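Side-chain contact in carboxypeptidase A inhibitor (Ascaris suum, PDB 3FJU), which inhibits carboxypeptidase A, a zinc metalloprotease, as a small secreted, disulfide-rich protein of the roundworm: residues 17-22 with 47-52. Residues are numbered along the deposited sequence; the frame is centred on the assembly and turned at random.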
loop_
_atom_site.group_PDB
_atom_site.type_symbol
_atom_site.label_atom_id
_atom_site.label_comp_id
_atom_site.label_asym_id
_atom_site.label_seq_id
_atom_site.Cartn_x
_atom_site.Cartn_y
_atom_site.Cartn_z
ATOM N N VAL B 17 18.812 -7.043 25.055
ATOM C CA VAL B 17 18.401 -7.466 23.720
ATOM C C VAL B 17 19.669 -7.653 22.881
ATOM O O VAL B 17 20.391 -6.691 22.597
ATOM C CB VAL B 17 17.428 -6.449 23.076
ATOM C CG1 VAL B 17 16.989 -6.933 21.685
ATOM C CG2 VAL B 17 16.188 -6.263 23.974
ATOM N N GLN B 18 19.940 -8.887 22.465
ATOM C CA GLN B 18 21.225 -9.150 21.816
ATOM C C GLN B 18 21.368 -8.568 20.418
ATOM O O GLN B 18 22.473 -8.192 20.022
ATOM C CB GLN B 18 21.574 -10.635 21.839
ATOM C CG GLN B 18 21.998 -11.139 23.234
ATOM C CD GLN B 18 23.274 -10.494 23.767
ATOM O OE1 GLN B 18 24.188 -10.155 23.013
ATOM N NE2 GLN B 18 23.329 -10.308 25.079
ATOM N N LYS B 19 20.260 -8.455 19.691
ATOM C CA LYS B 19 20.328 -7.949 18.328
ATOM C C LYS B 19 20.850 -6.502 18.279
ATOM O O LYS B 19 21.723 -6.172 17.455
ATOM C CB LYS B 19 18.973 -8.087 17.628
ATOM C CG LYS B 19 19.081 -8.325 16.149
ATOM C CD LYS B 19 17.742 -8.633 15.493
ATOM C CE LYS B 19 17.378 -10.105 15.536
ATOM N NZ LYS B 19 16.336 -10.434 14.512
ATOM N N ASN B 20 20.354 -5.654 19.184
ATOM C CA ASN B 20 20.752 -4.240 19.209
ATOM C C ASN B 20 21.490 -3.765 20.471
ATOM O O ASN B 20 21.804 -2.595 20.597
ATOM C CB ASN B 20 19.572 -3.312 18.848
ATOM C CG ASN B 20 18.410 -3.401 19.845
ATOM O OD1 ASN B 20 18.406 -4.246 20.745
ATOM N ND2 ASN B 20 17.411 -2.538 19.668
ATOM N N LYS B 21 21.737 -4.685 21.403
ATOM C CA LYS B 21 22.539 -4.419 22.618
ATOM C C LYS B 21 21.976 -3.281 23.468
ATOM O O LYS B 21 22.682 -2.349 23.873
ATOM C CB LYS B 21 24.020 -4.178 22.267
ATOM C CG LYS B 21 24.658 -5.356 21.554
ATOM C CD LYS B 21 24.711 -6.587 22.433
ATOM C CE LYS B 21 25.624 -7.638 21.825
ATOM N NZ LYS B 21 24.928 -8.524 20.854
ATOM N N ILE B 22 20.675 -3.348 23.706
ATOM C CA ILE B 22 20.041 -2.415 24.621
ATOM C C ILE B 22 19.216 -3.177 25.644
ATOM O O ILE B 22 18.748 -4.300 25.402
ATOM C CB ILE B 22 19.141 -1.349 23.921
ATOM C CG1 ILE B 22 17.836 -1.975 23.396
ATOM C CG2 ILE B 22 19.916 -0.622 22.810
ATOM C CD1 ILE B 22 16.704 -0.963 23.135
ATOM N N CYS B 47 17.864 0.791 15.831
ATOM C CA CYS B 47 17.311 -0.051 14.754
ATOM C C CYS B 47 18.245 -0.184 13.529
ATOM O O CYS B 47 17.842 -0.670 12.459
ATOM C CB CYS B 47 15.925 0.476 14.345
ATOM S SG CYS B 47 14.688 0.447 15.667
ATOM N N GLN B 48 19.508 0.177 13.712
ATOM C CA GLN B 48 20.478 0.286 12.605
ATOM C C GLN B 48 21.048 -1.048 12.092
ATOM O O GLN B 48 21.772 -1.066 11.084
ATOM C CB GLN B 48 21.630 1.236 13.012
ATOM C CG GLN B 48 22.574 0.628 14.069
ATOM C CD GLN B 48 23.720 1.557 14.481
ATOM O OE1 GLN B 48 24.572 1.915 13.658
ATOM N NE2 GLN B 48 23.754 1.936 15.765
ATOM N N VAL B 49 20.729 -2.163 12.752
ATOM C CA VAL B 49 21.376 -3.441 12.403
ATOM C C VAL B 49 20.930 -3.954 11.050
ATOM O O VAL B 49 21.576 -4.834 10.481
ATOM C CB VAL B 49 21.206 -4.551 13.467
ATOM C CG1 VAL B 49 22.132 -4.288 14.647
ATOM C CG2 VAL B 49 19.770 -4.682 13.900
ATOM N N TRP B 50 19.812 -3.430 10.548
ATOM C CA TRP B 50 19.354 -3.816 9.214
ATOM C C TRP B 50 19.903 -2.844 8.181
ATOM O O TRP B 50 19.730 -1.623 8.297
ATOM C CB TRP B 50 17.823 -3.837 9.135
ATOM C CG TRP B 50 17.180 -4.878 10.001
ATOM C CD1 TRP B 50 16.846 -6.148 9.634
ATOM C CD2 TRP B 50 16.758 -4.727 11.365
ATOM N NE1 TRP B 50 16.249 -6.811 10.684
ATOM C CE2 TRP B 50 16.190 -5.962 11.763
ATOM C CE3 TRP B 50 16.809 -3.668 12.288
ATOM C CZ2 TRP B 50 15.674 -6.169 13.045
ATOM C CZ3 TRP B 50 16.291 -3.876 13.564
ATOM C CH2 TRP B 50 15.738 -5.118 13.926
ATOM N N ALA B 51 20.558 -3.387 7.164
ATOM C CA ALA B 51 20.975 -2.590 6.014
ATOM C C ALA B 51 19.774 -1.892 5.355
ATOM O O ALA B 51 19.877 -0.750 4.891
ATOM C CB ALA B 51 21.656 -3.462 5.030
ATOM N N HIS B 52 18.631 -2.560 5.339
ATOM C CA HIS B 52 17.425 -1.924 4.804
ATOM C C HIS B 52 16.790 -1.165 5.943
ATOM O O HIS B 52 16.286 -1.764 6.897
ATOM C CB HIS B 52 16.506 -2.980 4.204
ATOM C CG HIS B 52 17.123 -3.652 3.034
ATOM N ND1 HIS B 52 17.284 -3.011 1.829
ATOM C CD2 HIS B 52 17.710 -4.863 2.902
ATOM C CE1 HIS B 52 17.896 -3.816 0.981
ATOM N NE2 HIS B 52 18.160 -4.950 1.605
#
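K19 reaches across to V49 and W50 with the aliphatic part of its chain, a surface contact made by packing alone. Its CB points at the 47-52 loop. The next carbon, CG, comes within 4.3 Å of V49 CG2, and CD then passes 4.0 Å from W50 CZ2, meeting the indole obliquely; the two side chains cross at about a right angle. Beyond CD the chain bends (chi3 -87°): CE steps away from the ring and NZ curls back to lie 4.6 Å from W50 CZ2, beyond contact. Lysine suits this exposed position, since its methylenes can pack while its ammonium can probably remain solvated. Valine brings two branches to its place: CG1 lies 3.4 Å from the backbone O of K19, whereas CG2 sits over one face of its neighbour W50's ring, toward the rim. W50 has its CG anti to the carbonyl carbon (chi1 -65°), which sends the broad indole back beside V49; K54 adds a cation-pi contact and I39 further packing. Within the 17-22 turn, K21 NZ donates to both Q18 O, at 2.6 Å, and Q18 OE1, at 2.8 Å. Buried N20 suits its place as a polar link, its ND2 donating to the carbonyls of P40 and D46. The arrangement sets a beta-hairpin turn with a G1 bulge, between strands 15-17 and 22-24, against a type I turn from C47, disulfide-bonded to C61, to W50.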